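Local coordinates for N-acetylgalactosaminyltransferase 7 (PDB 6IWR), which combines a glycosyltransferase domain of the GT-A class with a ricin-type beta-trefoil lectin domain in a single chain, at residues P95-P100 against G275-I280; V151-H156 against A180-I185; T263-P268 against G330-E335; W296-L301 against D460-Y465. All blocks are in the same frame, centred on the assembly; numbering follows the deposited sequence.

Interaction 1: P95-P100 against G275-I280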
loop_
_atom_site.group_PDB
_atom_site.type_symbol
_atom_site.label_atom_id
_atom_site.label_comp_id
_atom_site.label_asym_id
_atom_site.label_seq_id
_atom_site.Cartn_x
_atom_site.Cartn_y
_atom_site.Cartn_z
ATOM N N PRO A 95 27.043 2.704 -0.589
ATOM C CA PRO A 95 25.746 3.273 -0.208
ATOM C C PRO A 95 25.943 4.496 0.677
ATOM O O PRO A 95 26.860 4.556 1.497
ATOM C CB PRO A 95 25.032 2.126 0.528
ATOM C CG PRO A 95 26.023 1.067 0.737
ATOM C CD PRO A 95 27.158 1.282 -0.206
ATOM N N LEU A 96 25.089 5.482 0.473
ATOM C CA LEU A 96 25.136 6.758 1.169
ATOM C C LEU A 96 23.952 6.830 2.128
ATOM O O LEU A 96 22.831 7.160 1.722
ATOM C CB LEU A 96 25.084 7.901 0.171
ATOM C CG LEU A 96 25.757 9.209 0.569
ATOM C CD1 LEU A 96 25.115 10.354 -0.202
ATOM C CD2 LEU A 96 25.707 9.452 2.061
ATOM N N VAL A 97 24.221 6.561 3.401
ATOM C CA VAL A 97 23.207 6.485 4.438
ATOM C C VAL A 97 23.234 7.807 5.199
ATOM O O VAL A 97 24.287 8.220 5.687
ATOM C CB VAL A 97 23.463 5.269 5.348
ATOM C CG1 VAL A 97 22.394 5.124 6.414
ATOM C CG2 VAL A 97 23.523 4.000 4.509
ATOM N N LEU A 98 22.087 8.490 5.289
ATOM C CA LEU A 98 21.940 9.838 5.843
ATOM C C LEU A 98 21.078 9.858 7.108
ATOM O O LEU A 98 20.767 8.815 7.684
ATOM C CB LEU A 98 21.331 10.756 4.780
ATOM C CG LEU A 98 22.166 11.121 3.555
ATOM C CD1 LEU A 98 21.472 12.214 2.747
ATOM C CD2 LEU A 98 23.566 11.555 3.961
ATOM N N GLY A 99 20.646 11.057 7.497
ATOM C CA GLY A 99 19.643 11.260 8.522
ATOM C C GLY A 99 20.171 10.779 9.843
ATOM O O GLY A 99 21.293 10.274 9.919
ATOM N N PRO A 100 19.376 10.912 10.913
ATOM C CA PRO A 100 18.027 11.455 10.846
ATOM C C PRO A 100 17.996 12.973 10.778
ATOM O O PRO A 100 16.916 13.544 10.682
ATOM C CB PRO A 100 17.401 10.990 12.161
ATOM C CG PRO A 100 18.565 10.613 13.063
ATOM C CD PRO A 100 19.833 10.819 12.309
ATOM N N GLY A 275 17.287 4.087 -5.219
ATOM C CA GLY A 275 16.816 5.471 -5.206
ATOM C C GLY A 275 17.009 6.192 -3.883
ATOM O O GLY A 275 16.823 7.415 -3.801
ATOM N N ASN A 276 17.362 5.463 -2.842
ATOM C CA ASN A 276 17.608 6.078 -1.558
ATOM C C ASN A 276 19.095 6.226 -1.252
ATOM O O ASN A 276 19.547 7.321 -0.925
ATOM C CB ASN A 276 16.891 5.240 -0.505
ATOM C CG ASN A 276 17.078 5.773 0.861
ATOM O OD1 ASN A 276 17.040 6.994 1.080
ATOM N ND2 ASN A 276 17.320 4.878 1.806
ATOM N N THR A 277 19.879 5.156 -1.401
ATOM C CA THR A 277 21.281 5.148 -1.012
ATOM C C THR A 277 22.258 5.079 -2.183
ATOM O O THR A 277 23.458 5.314 -1.986
ATOM C CB THR A 277 21.532 3.965 -0.073
ATOM O OG1 THR A 277 20.929 2.781 -0.631
ATOM C CG2 THR A 277 20.916 4.270 1.301
ATOM N N TYR A 278 21.785 4.730 -3.376
ATOM C CA TYR A 278 22.462 4.875 -4.651
ATOM C C TYR A 278 23.537 3.839 -4.902
ATOM O O TYR A 278 24.316 4.018 -5.838
ATOM C CB TYR A 278 23.039 6.280 -4.811
ATOM C CG TYR A 278 21.917 7.241 -5.013
ATOM C CD1 TYR A 278 21.247 7.776 -3.927
ATOM C CD2 TYR A 278 21.464 7.552 -6.288
ATOM C CE1 TYR A 278 20.202 8.640 -4.094
ATOM C CE2 TYR A 278 20.408 8.414 -6.462
ATOM C CZ TYR A 278 19.785 8.944 -5.349
ATOM O OH TYR A 278 18.735 9.788 -5.506
ATOM N N GLU A 279 23.596 2.769 -4.117
ATOM C CA GLU A 279 24.461 1.654 -4.473
ATOM C C GLU A 279 23.799 0.867 -5.592
ATOM O O GLU A 279 22.578 0.900 -5.750
ATOM C CB GLU A 279 24.736 0.755 -3.262
ATOM C CG GLU A 279 23.683 -0.305 -2.986
ATOM C CD GLU A 279 22.478 0.238 -2.221
ATOM O OE1 GLU A 279 22.274 1.476 -2.230
ATOM O OE2 GLU A 279 21.732 -0.568 -1.605
ATOM N N ILE A 280 24.606 0.171 -6.385
ATOM C CA ILE A 280 24.130 -0.431 -7.626
ATOM C C ILE A 280 24.170 -1.950 -7.517
ATOM O O ILE A 280 25.234 -2.547 -7.318
ATOM C CB ILE A 280 24.924 0.068 -8.844
ATOM C CG1 ILE A 280 24.850 1.593 -8.912
ATOM C CG2 ILE A 280 24.360 -0.546 -10.115
ATOM C CD1 ILE A 280 25.567 2.167 -10.103
HETATM O O HOH W 1 20.601 8.264 1.695
#
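Leu96 and Thr277 share the direct hydrogen bond of this contact, in which the extended segment ahead of helix 103-113 meets the loop of a beta hairpin made by strands 264-274 and 280-281. Leu96 N donates to Thr277 O over 3.0 Å, in the carbonyl plane and on a lone pair, with an angle of 159° at the hydrogen. The same oxygen receives a CA-H...O contact from Pro95 CA at 3.5 Å, and two successive residues thus converge on one carbonyl. Apolar atoms flank this polar centre. Pro95 CB comes within 4.0 Å of Thr277 CB, while its ring carbon CD meets Glu279 CB at 3.9 Å, the proline and glutamate side chains crossing at about a right angle. A water within reach of Leu96 O and Asn276 O may bridge the backbones, though it has more acceptors nearby than protons to give.

Farther out, Asn274 OD1, at the end of strand 264-274, accepts from the backbone N of both Asn276 and Thr277. The assembly adds another layer: Pro501 of the second subunit packs on Pro95, Thr277 and Glu279, and Glu279 OE2 is hydrogen-bonded to His573 NE2 of that subunit. On this same side, facing the second subunit, Thr277 CG2 stands anti to its carbonyl carbon, beside the backbone N, where it meets Val97 CG2 at 4.1 Å, the two side chains pointing the same way.

Interaction 2: V151-H156 against A180-I185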
loop_
_atom_site.group_PDB
_atom_site.type_symbol
_atom_site.label_atom_id
_atom_site.label_comp_id
_atom_site.label_asym_id
_atom_site.label_seq_id
_atom_site.Cartn_x
_atom_site.Cartn_y
_atom_site.Cartn_z
ATOM N N VAL A 151 23.008 9.349 -28.359
ATOM C CA VAL A 151 22.226 8.914 -27.205
ATOM C C VAL A 151 21.131 9.946 -26.973
ATOM O O VAL A 151 21.393 11.157 -26.935
ATOM C CB VAL A 151 23.088 8.679 -25.937
ATOM C CG1 VAL A 151 24.467 8.101 -26.248
ATOM C CG2 VAL A 151 23.202 9.907 -25.053
ATOM N N VAL A 152 19.889 9.483 -26.872
ATOM C CA VAL A 152 18.763 10.371 -26.625
ATOM C C VAL A 152 18.202 10.041 -25.254
ATOM O O VAL A 152 18.027 8.867 -24.911
ATOM C CB VAL A 152 17.690 10.280 -27.727
ATOM C CG1 VAL A 152 18.299 9.789 -29.052
ATOM C CG2 VAL A 152 16.632 9.407 -27.313
ATOM N N ILE A 153 17.997 11.079 -24.456
ATOM C CA ILE A 153 17.450 10.995 -23.113
ATOM C C ILE A 153 16.190 11.845 -23.124
ATOM O O ILE A 153 16.259 13.070 -23.300
ATOM C CB ILE A 153 18.435 11.502 -22.047
ATOM C CG1 ILE A 153 19.724 10.709 -22.073
ATOM C CG2 ILE A 153 17.817 11.418 -20.647
ATOM C CD1 ILE A 153 20.797 11.389 -21.328
ATOM N N VAL A 154 15.055 11.205 -22.964
ATOM C CA VAL A 154 13.787 11.895 -22.801
ATOM C C VAL A 154 13.594 12.153 -21.315
ATOM O O VAL A 154 13.773 11.251 -20.493
ATOM C CB VAL A 154 12.638 11.055 -23.388
ATOM C CG1 VAL A 154 11.286 11.687 -23.055
ATOM C CG2 VAL A 154 12.845 10.872 -24.888
ATOM N N PHE A 155 13.273 13.384 -20.947
ATOM C CA PHE A 155 13.055 13.662 -19.542
ATOM C C PHE A 155 11.810 14.515 -19.360
ATOM O O PHE A 155 11.365 15.222 -20.272
ATOM C CB PHE A 155 14.281 14.326 -18.898
ATOM C CG PHE A 155 14.502 15.744 -19.314
ATOM C CD1 PHE A 155 13.921 16.789 -18.602
ATOM C CD2 PHE A 155 15.318 16.036 -20.393
ATOM C CE1 PHE A 155 14.131 18.103 -18.964
ATOM C CE2 PHE A 155 15.534 17.360 -20.772
ATOM C CZ PHE A 155 14.926 18.396 -20.062
ATOM N N HIS A 156 11.234 14.397 -18.162
ATOM C CA HIS A 156 10.121 15.242 -17.732
ATOM C C HIS A 156 10.330 15.531 -16.253
ATOM O O HIS A 156 10.249 14.617 -15.429
ATOM C CB HIS A 156 8.769 14.561 -17.990
ATOM C CG HIS A 156 7.594 15.290 -17.406
ATOM N ND1 HIS A 156 6.963 16.334 -18.054
ATOM C CD2 HIS A 156 6.942 15.129 -16.230
ATOM C CE1 HIS A 156 5.982 16.791 -17.296
ATOM N NE2 HIS A 156 5.947 16.074 -16.186
ATOM N N ALA A 180 28.344 10.796 -31.111
ATOM C CA ALA A 180 28.088 11.850 -32.084
ATOM C C ALA A 180 27.419 13.076 -31.469
ATOM O O ALA A 180 27.608 14.191 -31.977
ATOM C CB ALA A 180 27.227 11.301 -33.220
ATOM N N GLU A 181 26.632 12.895 -30.403
ATOM C CA GLU A 181 25.812 13.934 -29.784
ATOM C C GLU A 181 24.989 13.279 -28.683
ATOM O O GLU A 181 24.694 12.082 -28.739
ATOM C CB GLU A 181 24.876 14.616 -30.802
ATOM C CG GLU A 181 23.779 13.680 -31.308
ATOM C CD GLU A 181 22.826 14.300 -32.324
ATOM O OE1 GLU A 181 22.769 15.555 -32.402
ATOM O OE2 GLU A 181 22.134 13.518 -33.041
ATOM N N ILE A 182 24.618 14.069 -27.683
ATOM C CA ILE A 182 23.680 13.648 -26.657
ATOM C C ILE A 182 22.484 14.577 -26.775
ATOM O O ILE A 182 22.593 15.780 -26.507
ATOM C CB ILE A 182 24.282 13.697 -25.246
ATOM C CG1 ILE A 182 25.477 12.726 -25.128
ATOM C CG2 ILE A 182 23.188 13.376 -24.224
ATOM C CD1 ILE A 182 26.258 12.817 -23.794
ATOM N N VAL A 183 21.351 14.029 -27.194
ATOM C CA VAL A 183 20.138 14.804 -27.435
ATOM C C VAL A 183 19.201 14.611 -26.250
ATOM O O VAL A 183 18.686 13.506 -26.034
ATOM C CB VAL A 183 19.463 14.372 -28.746
ATOM C CG1 VAL A 183 18.048 14.965 -28.843
ATOM C CG2 VAL A 183 20.307 14.771 -29.931
ATOM N N LEU A 184 18.983 15.667 -25.472
ATOM C CA LEU A 184 17.989 15.618 -24.408
ATOM C C LEU A 184 16.670 16.102 -24.988
ATOM O O LEU A 184 16.638 17.116 -25.693
ATOM C CB LEU A 184 18.394 16.471 -23.205
ATOM C CG LEU A 184 19.829 16.391 -22.672
ATOM C CD1 LEU A 184 20.043 17.479 -21.623
ATOM C CD2 LEU A 184 20.217 15.003 -22.109
ATOM N N ILE A 185 15.602 15.353 -24.737
ATOM C CA ILE A 185 14.261 15.705 -25.192
ATOM C C ILE A 185 13.439 16.074 -23.969
ATOM O O ILE A 185 13.063 15.209 -23.165
ATOM C CB ILE A 185 13.583 14.570 -25.971
ATOM C CG1 ILE A 185 14.399 14.180 -27.191
ATOM C CG2 ILE A 185 12.189 15.015 -26.395
ATOM C CD1 ILE A 185 14.324 15.173 -28.295
#
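Leu184 and Ile153 sit abreast on neighbouring parallel strands, the two beta strands of a beta-alpha-beta unit in the Rossmann-like part of the GT-A fold. The leucine can be followed outward. Its CB lies 3.9 Å from Phe155 CE2, near the plane of that ring and at its edge, and 4.0 Å from Ile153 O. CG is set anti to the carbonyl carbon (chi1 -45°), and from it the CD2 branch reaches across the strand gap, 3.9 Å from Ile153 CB and 3.7 Å from Ile153 CD1. The two side chains point the same way, so they touch flank to flank. Val151 and Ile182 repeat the pattern two residues earlier on the same face, with Val151 CG2 against both CG1 and CG2 of the isoleucine.

Beneath the side chains runs a regular parallel network: Val151 N to Glu181 O, Val183 N to Val151 O, Ile153 N to Val183 O, Ile185 N to Ile153 O and Phe155 N to Ile185 O, all between 2.8 and 3.2 Å. Val154 and Ile185 occupy the other face of the sheet, as do Val152 and Val183. Near the start of the pairing the carboxylate of Glu181 is held by Ser150 OG, Leu233 N and a salt bridge to Lys210.

Helix 160-173, the connection between the two strands, packs through Val167 on Ile153 and Leu184, and through Val170 and Ile171 on Ile182; strands 236-240 and 209-213 extend the sheet beyond 149-155 and 179-186 respectively.

Interaction 3: T263-P268 against G330-E335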
loop_
_atom_site.group_PDB
_atom_site.type_symbol
_atom_site.label_atom_id
_atom_site.label_comp_id
_atom_site.label_asym_id
_atom_site.label_seq_id
_atom_site.Cartn_x
_atom_site.Cartn_y
_atom_site.Cartn_z
ATOM N N THR A 263 19.988 -4.997 -38.664
ATOM C CA THR A 263 18.669 -5.393 -38.180
ATOM C C THR A 263 18.721 -5.998 -36.787
ATOM O O THR A 263 17.716 -6.542 -36.322
ATOM C CB THR A 263 17.998 -6.402 -39.127
ATOM O OG1 THR A 263 18.767 -7.608 -39.163
ATOM C CG2 THR A 263 17.837 -5.841 -40.531
ATOM N N ILE A 264 19.865 -5.958 -36.133
ATOM C CA ILE A 264 19.933 -6.357 -34.738
ATOM C C ILE A 264 19.671 -5.131 -33.886
ATOM O O ILE A 264 20.164 -4.034 -34.176
ATOM C CB ILE A 264 21.293 -6.997 -34.411
ATOM C CG1 ILE A 264 21.529 -8.192 -35.335
ATOM C CG2 ILE A 264 21.378 -7.407 -32.942
ATOM C CD1 ILE A 264 22.805 -8.936 -35.057
ATOM N N CYS A 265 18.841 -5.299 -32.870
ATOM C CA CYS A 265 18.604 -4.269 -31.874
ATOM C C CYS A 265 19.121 -4.784 -30.542
ATOM O O CYS A 265 18.874 -5.934 -30.166
ATOM C CB CYS A 265 17.125 -3.910 -31.800
ATOM S SG CYS A 265 16.622 -3.026 -30.360
ATOM N N THR A 266 19.829 -3.937 -29.832
ATOM C CA THR A 266 20.653 -4.359 -28.722
ATOM C C THR A 266 20.141 -3.751 -27.424
ATOM O O THR A 266 19.576 -2.648 -27.422
ATOM C CB THR A 266 22.085 -3.948 -29.005
ATOM O OG1 THR A 266 22.724 -5.047 -29.653
ATOM C CG2 THR A 266 22.776 -3.745 -27.794
ATOM N N VAL A 267 20.334 -4.480 -26.324
ATOM C CA VAL A 267 19.833 -4.070 -25.018
ATOM C C VAL A 267 20.875 -4.372 -23.945
ATOM O O VAL A 267 21.295 -5.513 -23.797
ATOM C CB VAL A 267 18.504 -4.761 -24.660
ATOM C CG1 VAL A 267 17.855 -4.039 -23.502
ATOM C CG2 VAL A 267 17.565 -4.813 -25.870
ATOM N N PRO A 268 21.327 -3.379 -23.192
ATOM C CA PRO A 268 22.205 -3.663 -22.051
ATOM C C PRO A 268 21.449 -4.380 -20.937
ATOM O O PRO A 268 20.226 -4.303 -20.833
ATOM C CB PRO A 268 22.636 -2.266 -21.598
ATOM C CG PRO A 268 21.414 -1.420 -21.919
ATOM C CD PRO A 268 20.898 -1.973 -23.238
ATOM N N GLY A 330 12.952 0.959 -21.821
ATOM C CA GLY A 330 13.574 2.260 -21.660
ATOM C C GLY A 330 14.926 2.409 -22.333
ATOM O O GLY A 330 15.216 3.460 -22.911
ATOM N N LEU A 331 15.759 1.370 -22.259
ATOM C CA LEU A 331 17.157 1.414 -22.668
ATOM C C LEU A 331 17.363 0.405 -23.789
ATOM O O LEU A 331 17.168 -0.797 -23.589
ATOM C CB LEU A 331 18.107 1.099 -21.497
ATOM C CG LEU A 331 17.826 1.636 -20.082
ATOM C CD1 LEU A 331 18.970 1.276 -19.089
ATOM C CD2 LEU A 331 17.503 3.121 -20.034
ATOM N N PHE A 332 17.758 0.886 -24.956
ATOM C CA PHE A 332 18.094 -0.021 -26.049
ATOM C C PHE A 332 18.918 0.746 -27.084
ATOM O O PHE A 332 19.113 1.963 -26.981
ATOM C CB PHE A 332 16.833 -0.660 -26.663
ATOM C CG PHE A 332 15.895 0.319 -27.321
ATOM C CD1 PHE A 332 15.013 1.073 -26.560
ATOM C CD2 PHE A 332 15.871 0.459 -28.698
ATOM C CE1 PHE A 332 14.138 1.960 -27.135
ATOM C CE2 PHE A 332 14.986 1.360 -29.292
ATOM C CZ PHE A 332 14.116 2.112 -28.489
ATOM N N ALA A 333 19.393 0.016 -28.088
ATOM C CA ALA A 333 20.115 0.578 -29.224
ATOM C C ALA A 333 19.592 -0.063 -30.504
ATOM O O ALA A 333 19.431 -1.287 -30.561
ATOM C CB ALA A 333 21.626 0.344 -29.063
ATOM N N ILE A 334 19.283 0.763 -31.514
ATOM C CA ILE A 334 18.991 0.307 -32.872
ATOM C C ILE A 334 19.740 1.194 -33.834
ATOM O O ILE A 334 19.957 2.381 -33.574
ATOM C CB ILE A 334 17.506 0.354 -33.305
ATOM C CG1 ILE A 334 16.670 1.293 -32.479
ATOM C CG2 ILE A 334 16.855 -1.031 -33.460
ATOM C CD1 ILE A 334 15.202 0.972 -32.851
ATOM N N GLU A 335 20.067 0.615 -34.993
ATOM C CA GLU A 335 20.541 1.433 -36.093
ATOM C C GLU A 335 19.436 2.406 -36.487
ATOM O O GLU A 335 18.256 2.049 -36.536
ATOM C CB GLU A 335 20.956 0.554 -37.260
ATOM C CG GLU A 335 21.869 1.220 -38.254
ATOM C CD GLU A 335 21.301 1.153 -39.659
ATOM O OE1 GLU A 335 20.118 1.542 -39.816
ATOM O OE2 GLU A 335 22.032 0.691 -40.585
#
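Cys265 SG lies obliquely beside the ring of Phe332, 5.2 Å from its centroid and 66° off the ring normal, with CD2 the nearest ring atom at 3.9 Å. The thiol is placed there by a first torsion that sets SG anti to the backbone N (chi1 164°). Cys265 SG also lies 3.7 Å from Ile334 CG2, while CD1 of the same isoleucine reaches the edge of the Phe332 ring in its plane. Sulfur, aromatic ring and branched aliphatic chain thus lie together on one side of the sheet, where Tyr239 adds a ring stack on Phe332.

These residues belong to the central mixed sheet of the GT-A fold, where strand 332-335 runs antiparallel to 264-274, the N-to-C directions of the two short segments 160° apart. Thr266 and Ala333 make a hydrogen-bonded pair: Thr266 N donates to Ala333 O and Ala333 N to Thr266 O, each over 2.8 Å. Two residues on, Pro268 has no N-H to continue the pattern, and its CD rests 3.9 Å from Leu331 O. Its ring crosses the Leu331 side chain at about a right angle, with CG 4.2 Å from Leu331 CB. The side chain of Leu331 is itself about 8 Å from the bound manganese ion. At the far end of the strand, Glu335 takes the N-cap position of helix 336-342, OE1 accepting from Phe338 N and OE2 forming a salt bridge with Arg262.

Interaction 4: W296-L301 against D460-Y465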
loop_
_atom_site.group_PDB
_atom_site.type_symbol
_atom_site.label_atom_id
_atom_site.label_comp_id
_atom_site.label_asym_id
_atom_site.label_seq_id
_atom_site.Cartn_x
_atom_site.Cartn_y
_atom_site.Cartn_z
ATOM N N TRP A 296 6.522 -11.931 -20.964
ATOM C CA TRP A 296 5.251 -11.316 -20.622
ATOM C C TRP A 296 4.288 -12.431 -20.256
ATOM O O TRP A 296 4.486 -13.581 -20.640
ATOM C CB TRP A 296 4.706 -10.496 -21.794
ATOM C CG TRP A 296 4.539 -11.338 -23.003
ATOM C CD1 TRP A 296 3.451 -12.091 -23.326
ATOM C CD2 TRP A 296 5.501 -11.552 -24.044
ATOM N NE1 TRP A 296 3.666 -12.760 -24.505
ATOM C CE2 TRP A 296 4.917 -12.449 -24.972
ATOM C CE3 TRP A 296 6.792 -11.072 -24.285
ATOM C CZ2 TRP A 296 5.584 -12.884 -26.121
ATOM C CZ3 TRP A 296 7.456 -11.496 -25.427
ATOM C CH2 TRP A 296 6.846 -12.395 -26.334
ATOM N N ASP A 297 3.253 -12.085 -19.494
ATOM C CA ASP A 297 2.100 -12.957 -19.303
ATOM C C ASP A 297 1.027 -12.533 -20.311
ATOM O O ASP A 297 1.214 -11.582 -21.071
ATOM C CB ASP A 297 1.632 -12.926 -17.837
ATOM C CG ASP A 297 0.948 -11.607 -17.441
ATOM O OD1 ASP A 297 0.487 -10.858 -18.331
ATOM O OD2 ASP A 297 0.859 -11.321 -16.215
ATOM N N TRP A 298 -0.118 -13.206 -20.316
ATOM C CA TRP A 298 -1.094 -13.001 -21.381
ATOM C C TRP A 298 -2.031 -11.819 -21.141
ATOM O O TRP A 298 -2.915 -11.558 -21.972
ATOM C CB TRP A 298 -1.844 -14.312 -21.607
ATOM C CG TRP A 298 -0.806 -15.317 -21.929
ATOM C CD1 TRP A 298 -0.305 -16.295 -21.111
ATOM C CD2 TRP A 298 -0.032 -15.370 -23.130
ATOM N NE1 TRP A 298 0.704 -16.982 -21.753
ATOM C CE2 TRP A 298 0.889 -16.428 -22.991
ATOM C CE3 TRP A 298 -0.035 -14.622 -24.318
ATOM C CZ2 TRP A 298 1.784 -16.759 -23.985
ATOM C CZ3 TRP A 298 0.852 -14.966 -25.319
ATOM C CH2 TRP A 298 1.756 -16.014 -25.143
ATOM N N SER A 299 -1.843 -11.090 -20.045
ATOM C CA SER A 299 -2.361 -9.733 -19.920
ATOM C C SER A 299 -1.373 -8.707 -20.451
ATOM O O SER A 299 -1.684 -7.507 -20.479
ATOM C CB SER A 299 -2.704 -9.416 -18.465
ATOM O OG SER A 299 -1.812 -10.085 -17.604
ATOM N N MET A 300 -0.203 -9.178 -20.882
ATOM C CA MET A 300 0.858 -8.360 -21.453
ATOM C C MET A 300 1.579 -7.533 -20.390
ATOM O O MET A 300 2.061 -6.438 -20.669
ATOM C CB MET A 300 0.349 -7.457 -22.578
ATOM C CG MET A 300 1.490 -6.985 -23.461
ATOM S SD MET A 300 1.072 -5.923 -24.858
ATOM C CE MET A 300 1.048 -7.065 -26.217
ATOM N N LEU A 301 1.659 -8.048 -19.170
ATOM C CA LEU A 301 2.539 -7.474 -18.170
ATOM C C LEU A 301 3.957 -8.000 -18.366
ATOM O O LEU A 301 4.174 -9.199 -18.576
ATOM C CB LEU A 301 2.051 -7.802 -16.763
ATOM C CG LEU A 301 0.657 -7.250 -16.483
ATOM C CD1 LEU A 301 0.313 -7.537 -15.040
ATOM C CD2 LEU A 301 0.557 -5.750 -16.838
ATOM N N ASP A 460 9.921 -20.485 -24.434
ATOM C CA ASP A 460 9.920 -20.767 -22.995
ATOM C C ASP A 460 8.822 -20.058 -22.215
ATOM O O ASP A 460 8.632 -20.378 -21.033
ATOM C CB ASP A 460 11.265 -20.414 -22.338
ATOM C CG ASP A 460 11.811 -19.082 -22.791
ATOM O OD1 ASP A 460 11.278 -18.551 -23.782
ATOM O OD2 ASP A 460 12.783 -18.574 -22.180
ATOM N N ILE A 461 8.078 -19.138 -22.827
ATOM C CA ILE A 461 7.165 -18.318 -22.037
ATOM C C ILE A 461 6.029 -19.155 -21.454
ATOM O O ILE A 461 5.713 -19.051 -20.261
ATOM C CB ILE A 461 6.624 -17.153 -22.873
ATOM C CG1 ILE A 461 7.743 -16.141 -23.080
ATOM C CG2 ILE A 461 5.364 -16.577 -22.206
ATOM C CD1 ILE A 461 7.414 -15.060 -24.070
ATOM N N THR A 462 5.368 -19.972 -22.281
ATOM C CA THR A 462 4.210 -20.690 -21.750
ATOM C C THR A 462 4.608 -21.668 -20.665
ATOM O O THR A 462 3.750 -22.125 -19.902
ATOM C CB THR A 462 3.467 -21.439 -22.833
ATOM O OG1 THR A 462 4.324 -22.461 -23.364
ATOM C CG2 THR A 462 3.039 -20.475 -23.926
ATOM N N SER A 463 5.893 -21.978 -20.562
ATOM C CA SER A 463 6.357 -22.807 -19.466
ATOM C C SER A 463 6.458 -22.027 -18.157
ATOM O O SER A 463 6.528 -22.636 -17.091
ATOM C CB SER A 463 7.684 -23.450 -19.857
ATOM O OG SER A 463 8.717 -23.081 -18.984
ATOM N N HIS A 464 6.408 -20.701 -18.197
ATOM C CA HIS A 464 6.376 -19.902 -16.976
ATOM C C HIS A 464 5.061 -19.170 -16.770
ATOM O O HIS A 464 4.682 -18.913 -15.622
ATOM C CB HIS A 464 7.505 -18.858 -16.967
ATOM C CG HIS A 464 8.877 -19.446 -16.878
ATOM N ND1 HIS A 464 9.498 -19.705 -15.677
ATOM C CD2 HIS A 464 9.754 -19.813 -17.840
ATOM C CE1 HIS A 464 10.696 -20.214 -15.902
ATOM N NE2 HIS A 464 10.875 -20.291 -17.207
ATOM N N TYR A 465 4.384 -18.797 -17.856
ATOM C CA TYR A 465 3.067 -18.162 -17.821
ATOM C C TYR A 465 2.198 -18.946 -18.797
ATOM O O TYR A 465 2.156 -18.648 -20.001
ATOM C CB TYR A 465 3.179 -16.670 -18.141
ATOM C CG TYR A 465 4.121 -16.002 -17.170
ATOM C CD1 TYR A 465 3.679 -15.609 -15.931
ATOM C CD2 TYR A 465 5.461 -15.844 -17.466
ATOM C CE1 TYR A 465 4.526 -15.040 -15.010
ATOM C CE2 TYR A 465 6.336 -15.257 -16.554
ATOM C CZ TYR A 465 5.859 -14.859 -15.317
ATOM O OH TYR A 465 6.699 -14.278 -14.368
#
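Ile461 lays its CD1 methyl over one face of Trp296 in a CH-pi contact, 3.5 Å from the centroid of the six-membered ring and 13° off its normal. Its other branch, CG2, stands anti to the backbone N and meets Trp298 CZ2 at 4.0 Å, which completes the buried, close-packed part. Trp298 is also tied by its nitrogen: NE1 donates to Tyr465 O over 2.8 Å, with the oxygen near the ring plane but the donor about 40° out of the carbonyl plane.

The side formed by Asp297, Thr462 and Tyr465 is partly exposed and more open to solvent. Thr462 is marginal, its CG2 3.9 Å from Trp298 CZ2. Asp297 CB approaches the tyrosine ring obliquely, 3.9 Å from Tyr465 CD1, while the carboxylate turns back to its own chain. Asp297 OD1 accepts from Ser299 N in an Asx turn, and from Ser299 OG and Leu301 N as well; the two Ser299 donors come from one side of the carboxylate plane and Leu301 N from the other, all well out of it.

The contact joins the connection between strands 292-296 and 302-306 to the loop leading from helix 450-457 toward strand 471-474. Met454 of that helix packs on both tryptophans, and Trp413, just past helix 400-412, meets both rings too.

How the interactions relate
Interactions 2 and 3 are buried and belong to the same mixed sheet, their centres about 15 Å apart, yet one pairs parallel strands joined by a helix and the other antiparallel strands far apart in sequence. Five backbone bonds run along interaction 2, between aliphatic flanks, whereas interaction 3 rests on one hydrogen-bonded pair and a sulfur-aromatic contact. Interactions 1 and 4 are partly buried loop contacts on opposite sides of the chain's centre, about 35 Å apart between centres. Interaction 1 relies on one backbone bond and proline packing beside the second subunit; interaction 4 relies on indole rings. Strand 264-274 links interactions 1 and 3, supplying one strand and leading into the hairpin loop.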